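CRISPR protein (Archaeoglobus fulgidus, PDB 4MJK) is a CRISPR-associated protein of the Cas5 family, probably of the type I-A group, that is likely to act as a subunit of a Cascade-type complex. Local coordinates at residues R189-S193 against Q194-F198; M233-I236 against F237-P240. All blocks are in the same frame, centred on the assembly; numbering follows the deposited sequence.

Contact 1 comes first along the chain: residues 189-198 turn the corner from strand 186-193 into strand 196-202. Contact 2, residues 233-240, lies in the loop between strands 225-231 and 241-246. These four strands belong to two three-stranded antiparallel sheets, 186-193 pairing with 241-246 and 196-202 with 225-231, so the corner and the loop each carry the chain between the same pair of sheets. The centres of contact 1 and contact 2 lie about 12 Å apart, and the two touch. Ser193 OG is probably hydrogen-bonded to Thr239 O at 2.8 Å, Arg195 CG packs on Thr234 CG2, and the Trp196 ring reaches Pro240, which ties the two crossings together.

Contact 1: residues R189-S193 against Q194-F198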
loop_
_atom_site.group_PDB
_atom_site.type_symbol
_atom_site.label_atom_id
_atom_site.label_comp_id
_atom_site.label_asym_id
_atom_site.label_seq_id
_atom_site.Cartn_x
_atom_site.Cartn_y
_atom_site.Cartn_z
ATOM N N ARG A 189 15.604 -28.667 10.326
ATOM C CA ARG A 189 15.983 -29.988 9.803
ATOM C C ARG A 189 15.575 -30.236 8.342
ATOM O O ARG A 189 16.321 -30.848 7.556
ATOM C CB ARG A 189 15.393 -31.088 10.690
ATOM C CG ARG A 189 15.867 -31.021 12.133
ATOM C CD ARG A 189 17.345 -31.429 12.229
ATOM N NE ARG A 189 17.531 -32.792 11.753
ATOM C CZ ARG A 189 18.683 -33.316 11.347
ATOM N NH1 ARG A 189 19.807 -32.604 11.353
ATOM N NH2 ARG A 189 18.706 -34.574 10.932
ATOM N N GLY A 190 14.386 -29.769 7.987
ATOM C CA GLY A 190 13.890 -29.888 6.632
ATOM C C GLY A 190 12.721 -28.953 6.351
ATOM O O GLY A 190 11.837 -28.754 7.188
ATOM N N ILE A 191 12.721 -28.364 5.167
ATOM C CA ILE A 191 11.589 -27.553 4.733
ATOM C C ILE A 191 10.564 -28.470 4.084
ATOM O O ILE A 191 10.882 -29.176 3.118
ATOM C CB ILE A 191 12.034 -26.492 3.727
ATOM C CG1 ILE A 191 12.945 -25.477 4.431
ATOM C CG2 ILE A 191 10.803 -25.821 3.042
ATOM C CD1 ILE A 191 13.563 -24.458 3.520
ATOM N N LEU A 192 9.349 -28.484 4.622
ATOM C CA LEU A 192 8.273 -29.316 4.057
ATOM C C LEU A 192 7.523 -28.614 2.921
ATOM O O LEU A 192 7.168 -29.240 1.925
ATOM C CB LEU A 192 7.287 -29.734 5.141
ATOM C CG LEU A 192 7.895 -30.547 6.285
ATOM C CD1 LEU A 192 6.908 -30.662 7.454
ATOM C CD2 LEU A 192 8.306 -31.924 5.776
ATOM N N SER A 193 7.261 -27.320 3.086
ATOM C CA SER A 193 6.686 -26.524 2.001
ATOM C C SER A 193 7.351 -25.157 1.931
ATOM O O SER A 193 7.672 -24.533 2.957
ATOM C CB SER A 193 5.172 -26.407 2.120
ATOM O OG SER A 193 4.814 -26.030 3.427
ATOM N N GLN A 194 7.564 -24.712 0.701
ATOM C CA GLN A 194 8.557 -23.691 0.417
ATOM C C GLN A 194 8.271 -22.247 0.699
ATOM O O GLN A 194 7.124 -21.787 0.810
ATOM C CB GLN A 194 9.073 -23.789 -1.018
ATOM C CG GLN A 194 10.272 -24.711 -1.146
ATOM C CD GLN A 194 11.485 -24.192 -0.399
ATOM O OE1 GLN A 194 11.465 -23.093 0.170
ATOM N NE2 GLN A 194 12.557 -24.975 -0.406
ATOM N N ARG A 195 9.414 -21.570 0.743
ATOM C CA ARG A 195 9.608 -20.187 1.066
ATOM C C ARG A 195 9.742 -19.950 2.563
ATOM O O ARG A 195 8.781 -19.661 3.272
ATOM C CB ARG A 195 8.634 -19.278 0.338
ATOM C CG ARG A 195 9.030 -19.106 -1.125
ATOM C CD ARG A 195 10.365 -18.386 -1.236
ATOM N NE ARG A 195 10.163 -17.015 -1.699
ATOM C CZ ARG A 195 11.025 -16.017 -1.528
ATOM N NH1 ARG A 195 12.169 -16.216 -0.890
ATOM N NH2 ARG A 195 10.736 -14.812 -1.994
ATOM N N TRP A 196 10.983 -20.107 3.006
ATOM C CA TRP A 196 11.423 -19.678 4.314
ATOM C C TRP A 196 12.625 -18.748 4.139
ATOM O O TRP A 196 13.734 -19.184 3.800
ATOM C CB TRP A 196 11.790 -20.879 5.170
ATOM C CG TRP A 196 10.572 -21.632 5.599
ATOM C CD1 TRP A 196 9.925 -22.632 4.903
ATOM C CD2 TRP A 196 9.812 -21.414 6.789
ATOM N NE1 TRP A 196 8.835 -23.065 5.617
ATOM C CE2 TRP A 196 8.738 -22.330 6.773
ATOM C CE3 TRP A 196 9.945 -20.542 7.883
ATOM C CZ2 TRP A 196 7.803 -22.398 7.805
ATOM C CZ3 TRP A 196 9.024 -20.615 8.902
ATOM C CH2 TRP A 196 7.961 -21.536 8.859
ATOM N N GLU A 197 12.400 -17.465 4.372
ATOM C CA GLU A 197 13.451 -16.477 4.239
ATOM C C GLU A 197 14.158 -16.246 5.581
ATOM O O GLU A 197 13.844 -16.912 6.565
ATOM C CB GLU A 197 12.863 -15.178 3.691
ATOM C CG GLU A 197 13.053 -15.029 2.192
ATOM C CD GLU A 197 14.441 -14.517 1.840
ATOM O OE1 GLU A 197 14.678 -14.232 0.646
ATOM O OE2 GLU A 197 15.294 -14.395 2.755
ATOM N N PHE A 198 15.128 -15.331 5.586
ATOM C CA PHE A 198 15.863 -14.925 6.776
ATOM C C PHE A 198 15.617 -13.432 6.976
ATOM O O PHE A 198 15.554 -12.667 6.006
ATOM C CB PHE A 198 17.383 -15.090 6.584
ATOM C CG PHE A 198 17.852 -16.521 6.458
ATOM C CD1 PHE A 198 18.427 -17.171 7.539
ATOM C CD2 PHE A 198 17.715 -17.209 5.257
ATOM C CE1 PHE A 198 18.865 -18.480 7.428
ATOM C CE2 PHE A 198 18.153 -18.528 5.135
ATOM C CZ PHE A 198 18.730 -19.156 6.222
#
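Gln194 meets Ile191 at about a right angle: the methyl CG2 of Ile191 sits 3.9 Å from Gln194 CD and nearly as close to OE1 and NE2. A bend in the glutamine chain (chi2 -65°) folds the amide back over the isoleucine and turns OE1 to the backbone of the next residue, where Arg195 N donates to Gln194 OE1 at 2.6 Å, almost straight (173°), in the carbonyl plane and on a lone pair. That bond probably helps to set the rotation of the amide. This is the corner where the chain leaves one three-stranded sheet for another, and at it Leu192 and Ser193 both face Glu241 in a classic beta bulge. Trp196 opens the new strand and turns its buried indole back across the corner. Its NE1 gives a weak, bent hydrogen bond to Ser193 O (3.3 Å, 127°), with the oxygen near the ring plane, while CD1 packs 3.8 Å from Ile191 CG2. Glu197 reaches back to Arg195: its OE1 lies in the guanidinium plane, at the edge, and forms a salt bridge with Arg195 NH1 at 3.5 Å. The carbonyls of Trp196 and Glu197 both accept from Arg229, whose charged group also makes a cation-pi contact with Phe198.

Contact 2: residues M233-I236 against F237-P240; sequences MTSI and FSTP
Ile236 and Phe237, the central pair of a type I beta turn running from Ser235 to Ser238, lay one side chain on the other. The isoleucine methyl CG2 sits over the middle of the phenylalanine ring, 3.5 Å from its centroid and only 9° off the normal, a CH-pi contact between neighbours. It gets there because CG1 stands anti to the backbone N (chi1 -171°), leaving CG2 between N and the carbonyl carbon, close beside the next residue. Ser235 works from the start of the turn: its OG, also anti to the backbone N, accepts from Phe237 N at 3.1 Å, nearly straight, which makes an ST turn. The usual turn bond, Ser238 N to Ser235 O, is 3.2 Å long, and its donor stands well above the carbonyl plane. With an alanine in place of Ser235, Phe237 N would probably lose its side-chain acceptor and the turn would rest on that tilted bond. Further out, selenomethionine Met233 runs alongside the returning chain; a bend at chi3 brings Met233 CE within 4.1 Å of Thr239 CA, and CB meets Pro240 CD. Its carbonyl O is hydrogen-bonded to Thr77 OG1. Between the two arms of the loop a water accepts from Thr234 N at 2.9 Å and is hydrogen-bonded to Ser238 OG at 2.6 Å.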
loop_
_atom_site.group_PDB
_atom_site.type_symbol
_atom_site.label_atom_id
_atom_site.label_comp_id
_atom_site.label_asym_id
_atom_site.label_seq_id
_atom_site.Cartn_x
_atom_site.Cartn_y
_atom_site.Cartn_z
HETATM N N MSE A 233 4.451 -17.093 1.823
HETATM C CA MSE A 233 3.416 -17.839 1.136
HETATM C C MSE A 233 3.504 -17.550 -0.357
HETATM O O MSE A 233 3.611 -16.390 -0.756
HETATM C CB MSE A 233 2.076 -17.346 1.688
HETATM C CG MSE A 233 0.860 -18.136 1.332
HETATM SE SE MSE A 233 -0.612 -17.462 2.434
HETATM C CE MSE A 233 -0.690 -18.922 3.736
ATOM N N THR A 234 3.477 -18.593 -1.181
ATOM C CA THR A 234 3.517 -18.410 -2.632
ATOM C C THR A 234 2.182 -18.741 -3.292
ATOM O O THR A 234 1.979 -18.462 -4.470
ATOM C CB THR A 234 4.618 -19.263 -3.290
ATOM O OG1 THR A 234 4.503 -20.622 -2.853
ATOM C CG2 THR A 234 5.992 -18.734 -2.917
ATOM N N SER A 235 1.278 -19.342 -2.530
ATOM C CA SER A 235 -0.026 -19.729 -3.044
ATOM C C SER A 235 -1.016 -19.688 -1.906
ATOM O O SER A 235 -0.671 -19.997 -0.757
ATOM C CB SER A 235 0.029 -21.146 -3.635
ATOM O OG SER A 235 -1.261 -21.749 -3.690
ATOM N N ILE A 236 -2.252 -19.319 -2.222
ATOM C CA ILE A 236 -3.303 -19.258 -1.216
ATOM C C ILE A 236 -3.506 -20.622 -0.550
ATOM O O ILE A 236 -4.001 -20.706 0.572
ATOM C CB ILE A 236 -4.632 -18.749 -1.833
ATOM C CG1 ILE A 236 -5.674 -18.475 -0.746
ATOM C CG2 ILE A 236 -5.164 -19.737 -2.885
ATOM C CD1 ILE A 236 -5.279 -17.370 0.218
ATOM N N PHE A 237 -3.110 -21.694 -1.228
ATOM C CA PHE A 237 -3.382 -23.036 -0.703
ATOM C C PHE A 237 -2.187 -23.703 -0.018
ATOM O O PHE A 237 -2.349 -24.709 0.669
ATOM C CB PHE A 237 -3.947 -23.954 -1.794
ATOM C CG PHE A 237 -5.217 -23.444 -2.406
ATOM C CD1 PHE A 237 -6.333 -23.221 -1.619
ATOM C CD2 PHE A 237 -5.291 -23.175 -3.756
ATOM C CE1 PHE A 237 -7.524 -22.747 -2.178
ATOM C CE2 PHE A 237 -6.471 -22.692 -4.321
ATOM C CZ PHE A 237 -7.587 -22.478 -3.520
ATOM N N SER A 238 -0.997 -23.147 -0.191
ATOM C CA SER A 238 0.189 -23.751 0.418
ATOM C C SER A 238 0.768 -22.882 1.528
ATOM O O SER A 238 1.417 -21.877 1.258
ATOM C CB SER A 238 1.259 -24.012 -0.641
ATOM O OG SER A 238 1.672 -22.787 -1.239
ATOM N N THR A 239 0.524 -23.271 2.773
ATOM C CA THR A 239 1.150 -22.616 3.914
ATOM C C THR A 239 2.581 -23.149 4.125
ATOM O O THR A 239 2.792 -24.355 4.258
ATOM C CB THR A 239 0.301 -22.820 5.179
ATOM O OG1 THR A 239 1.078 -22.520 6.344
ATOM C CG2 THR A 239 -0.167 -24.258 5.269
ATOM N N PRO A 240 3.580 -22.255 4.117
ATOM C CA PRO A 240 4.944 -22.748 4.345
ATOM C C PRO A 240 5.046 -23.520 5.659
ATOM O O PRO A 240 4.458 -23.130 6.666
ATOM C CB PRO A 240 5.767 -21.459 4.402
ATOM C CG PRO A 240 5.011 -20.527 3.477
ATOM C CD PRO A 240 3.564 -20.819 3.778
HETATM O O HOH W 1 3.532 -21.286 -0.181
#